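Local coordinates for putative Killer protein (Pseudomonas putida, PDB 6F8S), which probably acts as the RelE/HigB-like toxin of a type II toxin-antitoxin pair, a family whose characterised members cut mRNA on the ribosome, at residues R79-W84 / E93-H98; P55-E60 / H70-N75. All coordinates share one frame; numbering follows the deposited sequence.

Contact 1: residues R79-W84 / E93-H98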
loop_
_atom_site.group_PDB
_atom_site.type_symbol
_atom_site.label_atom_id
_atom_site.label_comp_id
_atom_site.label_asym_id
_atom_site.label_seq_id
_atom_site.Cartn_x
_atom_site.Cartn_y
_atom_site.Cartn_z
ATOM N N ARG B 79 -3.550 -12.337 -23.400
ATOM C CA ARG B 79 -3.854 -11.072 -22.763
ATOM C C ARG B 79 -4.725 -11.261 -21.533
ATOM O O ARG B 79 -5.628 -12.099 -21.521
ATOM C CB ARG B 79 -4.558 -10.137 -23.740
ATOM C CG ARG B 79 -3.611 -9.463 -24.700
ATOM C CD ARG B 79 -4.354 -8.627 -25.724
ATOM N NE ARG B 79 -3.427 -7.678 -26.322
ATOM C CZ ARG B 79 -3.267 -6.425 -25.906
ATOM N NH1 ARG B 79 -3.998 -5.948 -24.906
ATOM N NH2 ARG B 79 -2.381 -5.644 -26.499
ATOM N N LEU B 80 -4.457 -10.457 -20.506
ATOM C CA LEU B 80 -5.337 -10.360 -19.345
ATOM C C LEU B 80 -6.468 -9.371 -19.599
ATOM O O LEU B 80 -6.211 -8.204 -19.785
ATOM C CB LEU B 80 -4.540 -9.942 -18.109
ATOM C CG LEU B 80 -3.666 -11.065 -17.558
ATOM C CD1 LEU B 80 -2.526 -10.510 -16.735
ATOM C CD2 LEU B 80 -4.517 -12.033 -16.732
ATOM N N CYS B 81 -7.705 -9.858 -19.633
ATOM C CA CYS B 81 -8.906 -9.011 -19.685
ATOM C C CYS B 81 -9.365 -8.701 -18.266
ATOM O O CYS B 81 -9.176 -9.511 -17.359
ATOM C CB CYS B 81 -10.051 -9.691 -20.463
ATOM S SG CYS B 81 -10.322 -9.116 -22.172
ATOM N N PHE B 82 -9.976 -7.532 -18.081
ATOM C CA PHE B 82 -10.502 -7.128 -16.771
ATOM C C PHE B 82 -11.430 -5.924 -16.882
ATOM O O PHE B 82 -11.435 -5.201 -17.892
ATOM C CB PHE B 82 -9.364 -6.782 -15.802
ATOM C CG PHE B 82 -8.564 -5.570 -16.227
ATOM C CD1 PHE B 82 -7.463 -5.703 -17.057
ATOM C CD2 PHE B 82 -8.932 -4.302 -15.819
ATOM C CE1 PHE B 82 -6.737 -4.581 -17.464
ATOM C CE2 PHE B 82 -8.212 -3.187 -16.224
ATOM C CZ PHE B 82 -7.114 -3.332 -17.049
ATOM N N THR B 83 -12.189 -5.694 -15.818
ATOM C CA THR B 83 -12.961 -4.471 -15.709
ATOM C C THR B 83 -12.382 -3.546 -14.632
ATOM O O THR B 83 -12.067 -3.971 -13.515
ATOM C CB THR B 83 -14.434 -4.750 -15.393
ATOM O OG1 THR B 83 -14.885 -5.867 -16.172
ATOM C CG2 THR B 83 -15.287 -3.498 -15.687
ATOM N N TRP B 84 -12.246 -2.277 -14.980
ATOM C CA TRP B 84 -11.779 -1.305 -14.023
ATOM C C TRP B 84 -12.922 -0.769 -13.155
ATOM O O TRP B 84 -13.953 -0.349 -13.672
ATOM C CB TRP B 84 -11.077 -0.150 -14.728
ATOM C CG TRP B 84 -10.514 0.752 -13.724
ATOM C CD1 TRP B 84 -11.021 1.949 -13.322
ATOM C CD2 TRP B 84 -9.367 0.503 -12.900
ATOM N NE1 TRP B 84 -10.243 2.482 -12.329
ATOM C CE2 TRP B 84 -9.221 1.616 -12.047
ATOM C CE3 TRP B 84 -8.439 -0.544 -12.821
ATOM C CZ2 TRP B 84 -8.177 1.719 -11.119
ATOM C CZ3 TRP B 84 -7.408 -0.447 -11.901
ATOM C CH2 TRP B 84 -7.282 0.680 -11.060
ATOM N N GLU B 93 -9.601 -12.096 -16.460
ATOM C CA GLU B 93 -9.676 -13.294 -17.269
ATOM C C GLU B 93 -8.472 -13.376 -18.192
ATOM O O GLU B 93 -7.743 -12.403 -18.368
ATOM C CB GLU B 93 -10.957 -13.303 -18.098
ATOM C CG GLU B 93 -12.157 -12.736 -17.359
ATOM C CD GLU B 93 -13.294 -12.312 -18.284
ATOM O OE1 GLU B 93 -13.144 -12.437 -19.534
ATOM O OE2 GLU B 93 -14.318 -11.821 -17.742
ATOM N N ILE B 94 -8.245 -14.539 -18.783
ATOM C CA ILE B 94 -7.296 -14.593 -19.882
ATOM C C ILE B 94 -8.097 -14.795 -21.168
ATOM O O ILE B 94 -9.172 -15.408 -21.172
ATOM C CB ILE B 94 -6.222 -15.699 -19.710
ATOM C CG1 ILE B 94 -6.858 -17.083 -19.638
ATOM C CG2 ILE B 94 -5.361 -15.427 -18.467
ATOM C CD1 ILE B 94 -5.854 -18.185 -19.687
ATOM N N VAL B 95 -7.588 -14.212 -22.244
ATOM C CA VAL B 95 -8.194 -14.328 -23.555
ATOM C C VAL B 95 -7.060 -14.514 -24.544
ATOM O O VAL B 95 -6.024 -13.855 -24.432
ATOM C CB VAL B 95 -9.039 -13.080 -23.920
ATOM C CG1 VAL B 95 -9.431 -13.100 -25.387
ATOM C CG2 VAL B 95 -10.289 -13.016 -23.067
ATOM N N ASP B 96 -7.241 -15.423 -25.493
ATOM C CA ASP B 96 -6.299 -15.567 -26.591
ATOM C C ASP B 96 -7.034 -15.284 -27.898
ATOM O O ASP B 96 -7.749 -16.144 -28.401
ATOM C CB ASP B 96 -5.669 -16.971 -26.569
ATOM C CG ASP B 96 -5.019 -17.373 -27.900
ATOM O OD1 ASP B 96 -4.560 -16.499 -28.677
ATOM O OD2 ASP B 96 -4.957 -18.593 -28.160
ATOM N N TYR B 97 -6.874 -14.072 -28.424
ATOM C CA TYR B 97 -7.334 -13.740 -29.772
ATOM C C TYR B 97 -6.352 -14.261 -30.821
ATOM O O TYR B 97 -5.247 -13.719 -30.913
ATOM C CB TYR B 97 -7.452 -12.224 -29.972
ATOM C CG TYR B 97 -8.354 -11.477 -29.022
ATOM C CD1 TYR B 97 -9.694 -11.270 -29.322
ATOM C CD2 TYR B 97 -7.847 -10.927 -27.846
ATOM C CE1 TYR B 97 -10.518 -10.565 -28.459
ATOM C CE2 TYR B 97 -8.654 -10.217 -26.980
ATOM C CZ TYR B 97 -9.988 -10.038 -27.284
ATOM O OH TYR B 97 -10.766 -9.321 -26.394
ATOM N N HIS B 98 -6.704 -15.275 -31.620
ATOM C CA HIS B 98 -7.954 -16.032 -31.531
ATOM C C HIS B 98 -7.680 -17.500 -31.934
ATOM O O HIS B 98 -7.447 -17.799 -33.111
ATOM C CB HIS B 98 -9.035 -15.404 -32.419
ATOM O OXT HIS B 98 -7.665 -18.442 -31.122
#
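Arg79 and Val95 trade backbone hydrogen bonds in both directions, Arg79 N to Val95 O and back from Val95 N to Arg79 O at 3.0 Å, both fairly straight. Two residues on, Cys81 and Glu93 form a second such pair. Here the Glu93 N to Cys81 O bond is straight at 2.8 Å, while Cys81 N reaches Glu93 O from above the carbonyl plane. Leu80 and Ile94 make the non-hydrogen-bonded pair between them, and their CA atoms draw in to 4.7 Å. The face with Arg79, Cys81, Glu93 and Val95 has more surface covered across this ladder. Cys81 SG touches Val95 CG2 at 4.0 Å, and the Arg79 guanidinium reaches past the neighbouring strand 69-73, NH1 bonding Ser71 OG and NH2 bonding Arg58 O. On the other face Leu80 is buried, and Ile94 CG2 meets its CD2 at 3.9 Å from the exposed outer strand; CG2 lies anti to the carbonyl carbon of Ile94 (CG1 takes the position between N and C, chi1 61°). Leu80 also packs against Ile72, Val74 and Val92. The loose, solvent side lies at the outer end of Ile94, the tip of Glu93 and Tyr97, which folds back so that Val95 CG1 sits over one face of its ring, toward the rim. Strands 79-85 and 88-95 thus form an antiparallel beta hairpin, the C-terminal part of the sheet of this RelE-like toxin fold.

Contact 2: residues P55-E60 / H70-N75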
loop_
_atom_site.group_PDB
_atom_site.type_symbol
_atom_site.label_atom_id
_atom_site.label_comp_id
_atom_site.label_asym_id
_atom_site.label_seq_id
_atom_site.Cartn_x
_atom_site.Cartn_y
_atom_site.Cartn_z
ATOM N N PRO B 55 4.164 1.099 -21.427
ATOM C CA PRO B 55 3.993 0.695 -22.829
ATOM C C PRO B 55 4.052 -0.837 -22.990
ATOM O O PRO B 55 3.461 -1.399 -23.917
ATOM C CB PRO B 55 5.155 1.396 -23.539
ATOM C CG PRO B 55 6.149 1.711 -22.461
ATOM C CD PRO B 55 5.384 1.898 -21.202
ATOM N N GLY B 56 4.730 -1.514 -22.069
ATOM C CA GLY B 56 4.709 -2.967 -22.044
ATOM C C GLY B 56 3.332 -3.594 -21.853
ATOM O O GLY B 56 3.152 -4.772 -22.128
ATOM N N ASN B 57 2.358 -2.820 -21.369
ATOM C CA ASN B 57 1.011 -3.350 -21.191
ATOM C C ASN B 57 0.216 -3.336 -22.471
ATOM O O ASN B 57 -0.724 -4.118 -22.610
ATOM C CB ASN B 57 0.248 -2.566 -20.128
ATOM C CG ASN B 57 0.498 -3.090 -18.743
ATOM O OD1 ASN B 57 1.265 -4.036 -18.555
ATOM N ND2 ASN B 57 -0.124 -2.458 -17.749
ATOM N N ARG B 58 0.598 -2.441 -23.389
ATOM C CA ARG B 58 -0.133 -2.206 -24.637
ATOM C C ARG B 58 -1.637 -2.251 -24.387
ATOM O O ARG B 58 -2.350 -3.032 -25.002
ATOM C CB ARG B 58 0.264 -3.236 -25.708
ATOM C CG ARG B 58 0.692 -2.639 -27.043
ATOM C CD ARG B 58 0.802 -3.719 -28.126
ATOM N NE ARG B 58 -0.384 -3.786 -28.987
ATOM C CZ ARG B 58 -0.935 -4.912 -29.454
ATOM N NH1 ARG B 58 -0.418 -6.115 -29.165
ATOM N NH2 ARG B 58 -2.016 -4.834 -30.225
ATOM N N LEU B 59 -2.103 -1.420 -23.454
ATOM C CA LEU B 59 -3.500 -1.444 -23.024
ATOM C C LEU B 59 -4.461 -1.212 -24.194
ATOM O O LEU B 59 -4.249 -0.327 -25.026
ATOM C CB LEU B 59 -3.752 -0.401 -21.929
ATOM C CG LEU B 59 -5.161 -0.468 -21.333
ATOM C CD1 LEU B 59 -5.356 -1.788 -20.635
ATOM C CD2 LEU B 59 -5.446 0.648 -20.357
ATOM N N GLU B 60 -5.507 -2.031 -24.257
ATOM C CA GLU B 60 -6.548 -1.890 -25.270
ATOM C C GLU B 60 -7.926 -2.074 -24.652
ATOM O O GLU B 60 -8.046 -2.558 -23.532
ATOM C CB GLU B 60 -6.318 -2.884 -26.416
ATOM C CG GLU B 60 -5.002 -2.630 -27.132
ATOM C CD GLU B 60 -4.649 -3.673 -28.163
ATOM O OE1 GLU B 60 -5.393 -4.675 -28.298
ATOM O OE2 GLU B 60 -3.603 -3.491 -28.830
ATOM N N HIS B 70 -10.951 -3.803 -20.331
ATOM C CA HIS B 70 -9.678 -3.522 -20.984
ATOM C C HIS B 70 -8.811 -4.769 -20.914
ATOM O O HIS B 70 -9.124 -5.726 -20.203
ATOM C CB HIS B 70 -8.948 -2.333 -20.342
ATOM C CG HIS B 70 -9.849 -1.200 -19.953
ATOM N ND1 HIS B 70 -10.043 -0.094 -20.749
ATOM C CD2 HIS B 70 -10.605 -1.011 -18.842
ATOM C CE1 HIS B 70 -10.883 0.733 -20.149
ATOM N NE2 HIS B 70 -11.242 0.199 -18.995
ATOM N N SER B 71 -7.707 -4.755 -21.646
ATOM C CA SER B 71 -6.777 -5.866 -21.589
ATOM C C SER B 71 -5.333 -5.396 -21.715
ATOM O O SER B 71 -5.051 -4.376 -22.362
ATOM C CB SER B 71 -7.100 -6.895 -22.676
ATOM O OG SER B 71 -6.701 -6.400 -23.932
ATOM N N ILE B 72 -4.427 -6.143 -21.085
ATOM C CA ILE B 72 -3.013 -5.859 -21.197
ATOM C C ILE B 72 -2.292 -7.054 -21.808
ATOM O O ILE B 72 -2.664 -8.210 -21.590
ATOM C CB ILE B 72 -2.401 -5.482 -19.835
ATOM C CG1 ILE B 72 -2.651 -6.572 -18.812
ATOM C CG2 ILE B 72 -2.978 -4.136 -19.315
ATOM C CD1 ILE B 72 -1.931 -6.330 -17.518
ATOM N N ARG B 73 -1.279 -6.764 -22.614
ATOM C CA ARG B 73 -0.495 -7.796 -23.264
ATOM C C ARG B 73 0.310 -8.583 -22.238
ATOM O O ARG B 73 0.988 -7.990 -21.405
ATOM C CB ARG B 73 0.435 -7.158 -24.301
ATOM C CG ARG B 73 1.215 -8.138 -25.193
ATOM C CD ARG B 73 1.849 -7.401 -26.378
ATOM N NE ARG B 73 2.511 -8.297 -27.322
ATOM C CZ ARG B 73 3.738 -8.789 -27.159
ATOM N NH1 ARG B 73 4.443 -8.481 -26.077
ATOM N NH2 ARG B 73 4.261 -9.601 -28.072
ATOM N N VAL B 74 0.214 -9.909 -22.280
ATOM C CA VAL B 74 1.161 -10.779 -21.579
ATOM C C VAL B 74 2.240 -11.233 -22.577
ATOM O O VAL B 74 3.437 -11.138 -22.301
ATOM C CB VAL B 74 0.472 -12.018 -20.943
ATOM C CG1 VAL B 74 1.516 -13.018 -20.449
ATOM C CG2 VAL B 74 -0.439 -11.606 -19.799
ATOM N N ASN B 75 1.803 -11.733 -23.735
ATOM C CA ASN B 75 2.677 -11.865 -24.897
ATOM C C ASN B 75 1.856 -11.768 -26.182
ATOM O O ASN B 75 0.711 -11.300 -26.154
ATOM C CB ASN B 75 3.494 -13.171 -24.850
ATOM C CG ASN B 75 2.634 -14.445 -24.826
ATOM O OD1 ASN B 75 1.475 -14.478 -25.257
ATOM N ND2 ASN B 75 3.227 -15.513 -24.323
#
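Asn57 runs side by side with Ile72, the two side chains pointing the same way. Its CB starts 3.7 Å from Ile72 CG2, and CG keeps to the same methyl. At the tip the amide divides its work: ND2 lies 3.7 Å from Ile72 CG2 while donating to Leu51 O, and OD1 lies near Ile72 CD1 while accepting from Lys38 NZ. These two polar bonds satisfy the buried amide and fix its rotation, leaving the carbon part to pack on the isoleucine. The Asn57 backbone adds a short bond, Arg73 N to Asn57 O at 2.7 Å, with the donor tilted from the carbonyl plane. Further along, Glu60 and Ser71 form a single antiparallel hydrogen-bonded bridge, Glu60 N giving to Ser71 O at 3.0 Å and Ser71 N giving to Glu60 O. The loop therefore lies along the side of strand 69-73 that faces away from strand 79-85, lining the outer edge of an outermost strand in the three-stranded antiparallel sheet of the RelE-like fold. Leu59 has CG anti to its backbone N (chi1 -174°); its CD1, set by chi2 (64°), rests against Ile72 CG2 at 3.6 Å and His70 CB. On the opposite face of the strand from Ile72, Arg58 crosses Arg73, its NH1 3.8 Å from Arg73 CD at the guanidinium edge; the like charges are probably eased by the salt bridge from Arg58 NH2 to Glu60 OE2. Gly56, at the far end of the loop, gives its backbone to hydrogen bonds with another protein chain of the assembly.

Overall arrangement
Both contacts use the same three-stranded sheet, with strand 69-73 in contact 2 and strand 79-85 in contact 1 as direct neighbours, and their centres lie about 9 Å apart. Contact 2 sits nearer the centre of the chain, about 6 Å against 8 Å, and more of its touching residues are buried. Contact 1 is regular hairpin pairing with few side-chain contacts and a largely solvent-facing outer strand. Contact 2 instead holds an irregular loop by one bridge, one further backbone bond and a mixture of amide, aliphatic and charged groups. One arginine side chain spans both, and Phe82 O meets His70 N at 2.9 Å, a probable hydrogen bond.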